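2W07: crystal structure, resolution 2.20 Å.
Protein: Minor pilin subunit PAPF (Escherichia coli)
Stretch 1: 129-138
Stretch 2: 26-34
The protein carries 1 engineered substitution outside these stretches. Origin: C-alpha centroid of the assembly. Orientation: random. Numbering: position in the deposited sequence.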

ATOM      1  N   SER B 129     -25.438 -25.884   9.552  1.00 44.96           N
ATOM      2  CA  SER B 129     -26.695 -25.910  10.280  1.00 49.50           C
ATOM      3  C   SER B 129     -26.332 -26.399  11.678  1.00 50.09           C
ATOM      4  O   SER B 129     -25.184 -26.771  11.929  1.00 50.82           O
ATOM      5  CB  SER B 129     -27.685 -26.877   9.620  1.00 49.83           C
ATOM      6  OG  SER B 129     -27.147 -28.188   9.540  1.00 51.68           O
ATOM      7  N   GLY B 130     -27.290 -26.393  12.593  1.00 51.50           N
ATOM      8  CA  GLY B 130     -26.992 -26.856  13.934  1.00 53.99           C
ATOM      9  C   GLY B 130     -26.624 -25.753  14.906  1.00 54.67           C
ATOM     10  O   GLY B 130     -26.621 -24.575  14.552  1.00 54.62           O
ATOM     11  N   ILE B 131     -26.303 -26.149  16.134  1.00 55.54           N
ATOM     12  CA  ILE B 131     -25.952 -25.218  17.196  1.00 57.28           C
ATOM     13  C   ILE B 131     -24.596 -24.543  17.023  1.00 59.01           C
ATOM     14  O   ILE B 131     -23.633 -25.148  16.547  1.00 58.78           O
ATOM     15  CB  ILE B 131     -26.004 -25.935  18.546  1.00 56.77           C
ATOM     16  N   LEU B 132     -24.536 -23.278  17.423  1.00 61.12           N
ATOM     17  CA  LEU B 132     -23.309 -22.496  17.347  1.00 63.85           C
ATOM     18  C   LEU B 132     -22.851 -22.172  18.763  1.00 65.35           C
ATOM     19  O   LEU B 132     -23.612 -21.618  19.557  1.00 66.34           O
ATOM     20  CB  LEU B 132     -23.542 -21.191  16.580  1.00 62.69           C
ATOM     21  CG  LEU B 132     -23.875 -21.270  15.088  1.00 62.70           C
ATOM     22  CD1 LEU B 132     -24.086 -19.862  14.545  1.00 61.79           C
ATOM     23  CD2 LEU B 132     -22.754 -21.973  14.341  1.00 60.37           C
ATOM     24  N   ASN B 133     -21.609 -22.526  19.072  1.00 67.32           N
ATOM     25  CA  ASN B 133     -21.046 -22.273  20.390  1.00 68.52           C
ATOM     26  C   ASN B 133     -20.630 -20.815  20.551  1.00 68.99           C
ATOM     27  O   ASN B 133     -19.467 -20.465  20.363  1.00 68.91           O
ATOM     28  CB  ASN B 133     -19.843 -23.192  20.636  1.00 69.83           C
ATOM     29  CG  ASN B 133     -18.808 -23.119  19.524  1.00 70.58           C
ATOM     30  OD1 ASN B 133     -18.232 -22.066  19.261  1.00 71.84           O
ATOM     31  ND2 ASN B 133     -18.567 -24.247  18.867  1.00 71.76           N
ATOM     32  N   GLY B 134     -21.591 -19.962  20.897  1.00 69.25           N
ATOM     33  CA  GLY B 134     -21.284 -18.557  21.082  1.00 69.02           C
ATOM     34  C   GLY B 134     -22.416 -17.621  20.714  1.00 68.98           C
ATOM     35  O   GLY B 134     -23.019 -17.752  19.648  1.00 69.43           O
ATOM     36  N   GLY B 135     -22.703 -16.677  21.606  1.00 68.62           N
ATOM     37  CA  GLY B 135     -23.759 -15.712  21.363  1.00 68.46           C
ATOM     38  C   GLY B 135     -23.143 -14.401  20.919  1.00 68.15           C
ATOM     39  O   GLY B 135     -23.801 -13.562  20.301  1.00 68.65           O
ATOM     40  N   ASP B 136     -21.866 -14.232  21.251  1.00 67.02           N
ATOM     41  CA  ASP B 136     -21.105 -13.041  20.893  1.00 64.91           C
ATOM     42  C   ASP B 136     -20.000 -13.462  19.941  1.00 62.81           C
ATOM     43  O   ASP B 136     -19.505 -14.588  20.019  1.00 62.84           O
ATOM     44  CB  ASP B 136     -20.474 -12.402  22.135  1.00 66.41           C
ATOM     45  CG  ASP B 136     -21.471 -11.627  22.966  1.00 68.16           C
ATOM     46  OD1 ASP B 136     -22.083 -10.679  22.430  1.00 69.59           O
ATOM     47  OD2 ASP B 136     -21.641 -11.959  24.159  1.00 71.00           O
ATOM     48  N   PHE B 137     -19.610 -12.560  19.046  1.00 59.79           N
ATOM     49  CA  PHE B 137     -18.554 -12.862  18.090  1.00 56.16           C
ATOM     50  C   PHE B 137     -17.745 -11.619  17.766  1.00 55.04           C
ATOM     51  O   PHE B 137     -18.236 -10.498  17.871  1.00 53.01           O
ATOM     52  CB  PHE B 137     -19.145 -13.430  16.792  1.00 54.34           C
ATOM     53  CG  PHE B 137     -19.722 -12.384  15.875  1.00 52.33           C
ATOM     54  CD1 PHE B 137     -18.892 -11.614  15.063  1.00 52.43           C
ATOM     55  CD2 PHE B 137     -21.091 -12.147  15.844  1.00 51.17           C
ATOM     56  CE1 PHE B 137     -19.418 -10.622  14.236  1.00 51.22           C
ATOM     57  CE2 PHE B 137     -21.626 -11.158  15.018  1.00 52.01           C
ATOM     58  CZ  PHE B 137     -20.786 -10.394  14.214  1.00 51.29           C
ATOM     59  N   ARG B 138     -16.501 -11.836  17.368  1.00 54.86           N
ATOM     60  CA  ARG B 138     -15.605 -10.759  16.992  1.00 54.36           C
ATOM     61  C   ARG B 138     -14.518 -11.324  16.092  1.00 52.88           C
ATOM     62  O   ARG B 138     -14.102 -12.473  16.249  1.00 52.97           O
ATOM     63  CB  ARG B 138     -14.997 -10.094  18.234  1.00 55.69           C
ATOM     64  CG  ARG B 138     -14.652 -11.039  19.372  1.00 58.22           C
ATOM     65  CD  ARG B 138     -14.282 -10.260  20.632  1.00 60.00           C
ATOM     66  NE  ARG B 138     -15.276  -9.233  20.949  1.00 62.67           N
ATOM     67  CZ  ARG B 138     -15.246  -8.463  22.033  1.00 63.66           C
ATOM     68  NH1 ARG B 138     -14.272  -8.597  22.923  1.00 64.31           N
ATOM     69  NH2 ARG B 138     -16.194  -7.557  22.231  1.00 63.21           N
TER
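Stretch 2 26-34: DFGNINPEH

How does stretch 2 lie on stretch 1? The two meet largely as extended loop: F27 to H34 forms no regular helix or strand, and neither does S129 to F137. They run in opposite directions, so that F27 near the start of stretch 2 meets F137 near the end of stretch 1, while E33 lies beside L132 and G130. The nearest CA atoms across the stretches are those of N31 and G135, 6.5 Å apart. No hydrogen bond links the stretches, and the contact rests on packing.

What does P32 do at the centre? It is buried, gives up more surface to the other stretch than any other residue here, and points its CA-to-CB bond toward stretch 1. L132, in an m,t rotamer, has its CA-to-CB bond toward stretch 2: CD1 of L132 lies 3.8 Å from CB of P32 and 3.5 Å from the P32 carbonyl O. The proline ring also meets backbone, with its CG 3.7 Å from O of G134 and its CD 3.7 Å from O of G135. Both contacts are made by the carbonyl O atoms of the glycines.

Where does F137 find its partner? Its CA-to-CB bond points toward stretch 2, and its ring meets F27, with CZ of F137 3.6 Å from CD1 of F27. The ring centroids are 5.5 Å apart and the planes are inclined at 59°, an oblique pairing of two buried aromatic side chains. The F27 atom CD1 approaches the edge of the F137 ring, near its plane.

What closes the contact beyond P32? The side chain of E33 starts out sideways, but its end comes nearer to stretch 1: OE1 lies 4.0 Å from CD1 of L132, and OE2 is 4.2 Å from O of G130. These are loose approaches at the margin of the proline-leucine packing.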

ATOM      1  N   ASP B  26     -19.768  -2.566  13.394  1.00 53.53           N
ATOM      2  CA  ASP B  26     -20.616  -3.111  14.450  1.00 54.51           C
ATOM      3  C   ASP B  26     -21.899  -3.702  13.883  1.00 55.48           C
ATOM      4  O   ASP B  26     -22.580  -3.074  13.072  1.00 55.85           O
ATOM      5  CB  ASP B  26     -20.949  -2.022  15.469  1.00 53.52           C
ATOM      6  N   PHE B  27     -22.225  -4.914  14.312  1.00 56.70           N
ATOM      7  CA  PHE B  27     -23.427  -5.587  13.843  1.00 58.68           C
ATOM      8  C   PHE B  27     -24.527  -5.511  14.894  1.00 59.94           C
ATOM      9  O   PHE B  27     -25.569  -6.148  14.768  1.00 60.56           O
ATOM     10  CB  PHE B  27     -23.117  -7.049  13.509  1.00 56.78           C
ATOM     11  CG  PHE B  27     -22.046  -7.213  12.471  1.00 55.68           C
ATOM     12  CD1 PHE B  27     -20.706  -7.042  12.804  1.00 54.77           C
ATOM     13  CD2 PHE B  27     -22.377  -7.491  11.152  1.00 53.59           C
ATOM     14  CE1 PHE B  27     -19.714  -7.141  11.833  1.00 54.86           C
ATOM     15  CE2 PHE B  27     -21.392  -7.592  10.176  1.00 54.35           C
ATOM     16  CZ  PHE B  27     -20.057  -7.417  10.518  1.00 53.49           C
ATOM     17  N   GLY B  28     -24.283  -4.720  15.931  1.00 62.32           N
ATOM     18  CA  GLY B  28     -25.263  -4.576  16.989  1.00 65.13           C
ATOM     19  C   GLY B  28     -25.513  -5.885  17.711  1.00 66.61           C
ATOM     20  O   GLY B  28     -24.672  -6.785  17.692  1.00 67.14           O
ATOM     21  N   ASN B  29     -26.674  -5.997  18.346  1.00 68.14           N
ATOM     22  CA  ASN B  29     -27.011  -7.208  19.074  1.00 69.61           C
ATOM     23  C   ASN B  29     -27.892  -8.107  18.215  1.00 69.99           C
ATOM     24  O   ASN B  29     -29.101  -7.892  18.102  1.00 70.18           O
ATOM     25  CB  ASN B  29     -27.729  -6.857  20.380  1.00 70.59           C
ATOM     26  CG  ASN B  29     -27.502  -7.896  21.462  1.00 71.96           C
ATOM     27  OD1 ASN B  29     -27.820  -9.073  21.289  1.00 72.20           O
ATOM     28  ND2 ASN B  29     -26.941  -7.464  22.588  1.00 73.20           N
ATOM     29  N   ILE B  30     -27.272  -9.113  17.607  1.00 69.57           N
ATOM     30  CA  ILE B  30     -27.987 -10.048  16.750  1.00 69.18           C
ATOM     31  C   ILE B  30     -27.623 -11.482  17.105  1.00 69.28           C
ATOM     32  O   ILE B  30     -26.509 -11.754  17.549  1.00 69.03           O
ATOM     33  CB  ILE B  30     -27.649  -9.813  15.266  1.00 68.60           C
ATOM     34  CG1 ILE B  30     -26.172 -10.135  15.014  1.00 68.27           C
ATOM     35  CG2 ILE B  30     -27.959  -8.367  14.886  1.00 67.34           C
ATOM     36  CD1 ILE B  30     -25.771 -10.084  13.559  1.00 68.77           C
ATOM     37  N   ASN B  31     -28.568 -12.396  16.913  1.00 70.09           N
ATOM     38  CA  ASN B  31     -28.329 -13.804  17.202  1.00 71.04           C
ATOM     39  C   ASN B  31     -27.606 -14.403  16.005  1.00 71.23           C
ATOM     40  O   ASN B  31     -28.075 -14.285  14.874  1.00 71.70           O
ATOM     41  CB  ASN B  31     -29.653 -14.542  17.421  1.00 71.31           C
ATOM     42  CG  ASN B  31     -29.452 -15.962  17.927  1.00 72.21           C
ATOM     43  OD1 ASN B  31     -28.689 -16.737  17.351  1.00 72.02           O
ATOM     44  ND2 ASN B  31     -30.145 -16.308  19.007  1.00 72.65           N
ATOM     45  N   PRO B  32     -26.451 -15.048  16.236  1.00 71.33           N
ATOM     46  CA  PRO B  32     -25.673 -15.664  15.155  1.00 71.23           C
ATOM     47  C   PRO B  32     -26.489 -16.589  14.243  1.00 71.87           C
ATOM     48  O   PRO B  32     -25.950 -17.181  13.308  1.00 71.75           O
ATOM     49  CB  PRO B  32     -24.572 -16.400  15.911  1.00 71.12           C
ATOM     50  CG  PRO B  32     -24.326 -15.491  17.076  1.00 70.73           C
ATOM     51  CD  PRO B  32     -25.734 -15.157  17.520  1.00 71.20           C
ATOM     52  N   GLU B  33     -27.786 -16.710  14.523  1.00 72.59           N
ATOM     53  CA  GLU B  33     -28.685 -17.537  13.719  1.00 72.78           C
ATOM     54  C   GLU B  33     -29.424 -16.666  12.706  1.00 72.04           C
ATOM     55  O   GLU B  33     -30.468 -16.087  13.011  1.00 71.94           O
ATOM     56  CB  GLU B  33     -29.693 -18.253  14.618  1.00 74.11           C
ATOM     57  CG  GLU B  33     -29.160 -19.530  15.239  1.00 77.25           C
ATOM     58  CD  GLU B  33     -28.849 -20.585  14.196  1.00 78.75           C
ATOM     59  OE1 GLU B  33     -27.910 -20.372  13.399  1.00 79.90           O
ATOM     60  OE2 GLU B  33     -29.547 -21.622  14.167  1.00 78.83           O
ATOM     61  N   HIS B  34     -28.878 -16.588  11.497  1.00 71.29           N
ATOM     62  CA  HIS B  34     -29.455 -15.770  10.436  1.00 71.16           C
ATOM     63  C   HIS B  34     -29.456 -16.473   9.079  1.00 70.54           C
ATOM     64  O   HIS B  34     -29.016 -17.615   8.957  1.00 69.59           O
ATOM     65  CB  HIS B  34     -28.663 -14.478  10.329  1.00 71.94           C
ATOM     66  CG  HIS B  34     -27.189 -14.701  10.278  1.00 73.08           C
ATOM     67  ND1 HIS B  34     -26.592 -15.481   9.312  1.00 73.06           N
ATOM     68  CD2 HIS B  34     -26.194 -14.294  11.101  1.00 73.05           C
ATOM     69  CE1 HIS B  34     -25.294 -15.546   9.541  1.00 74.10           C
ATOM     70  NE2 HIS B  34     -25.027 -14.835  10.622  1.00 74.94           N
TER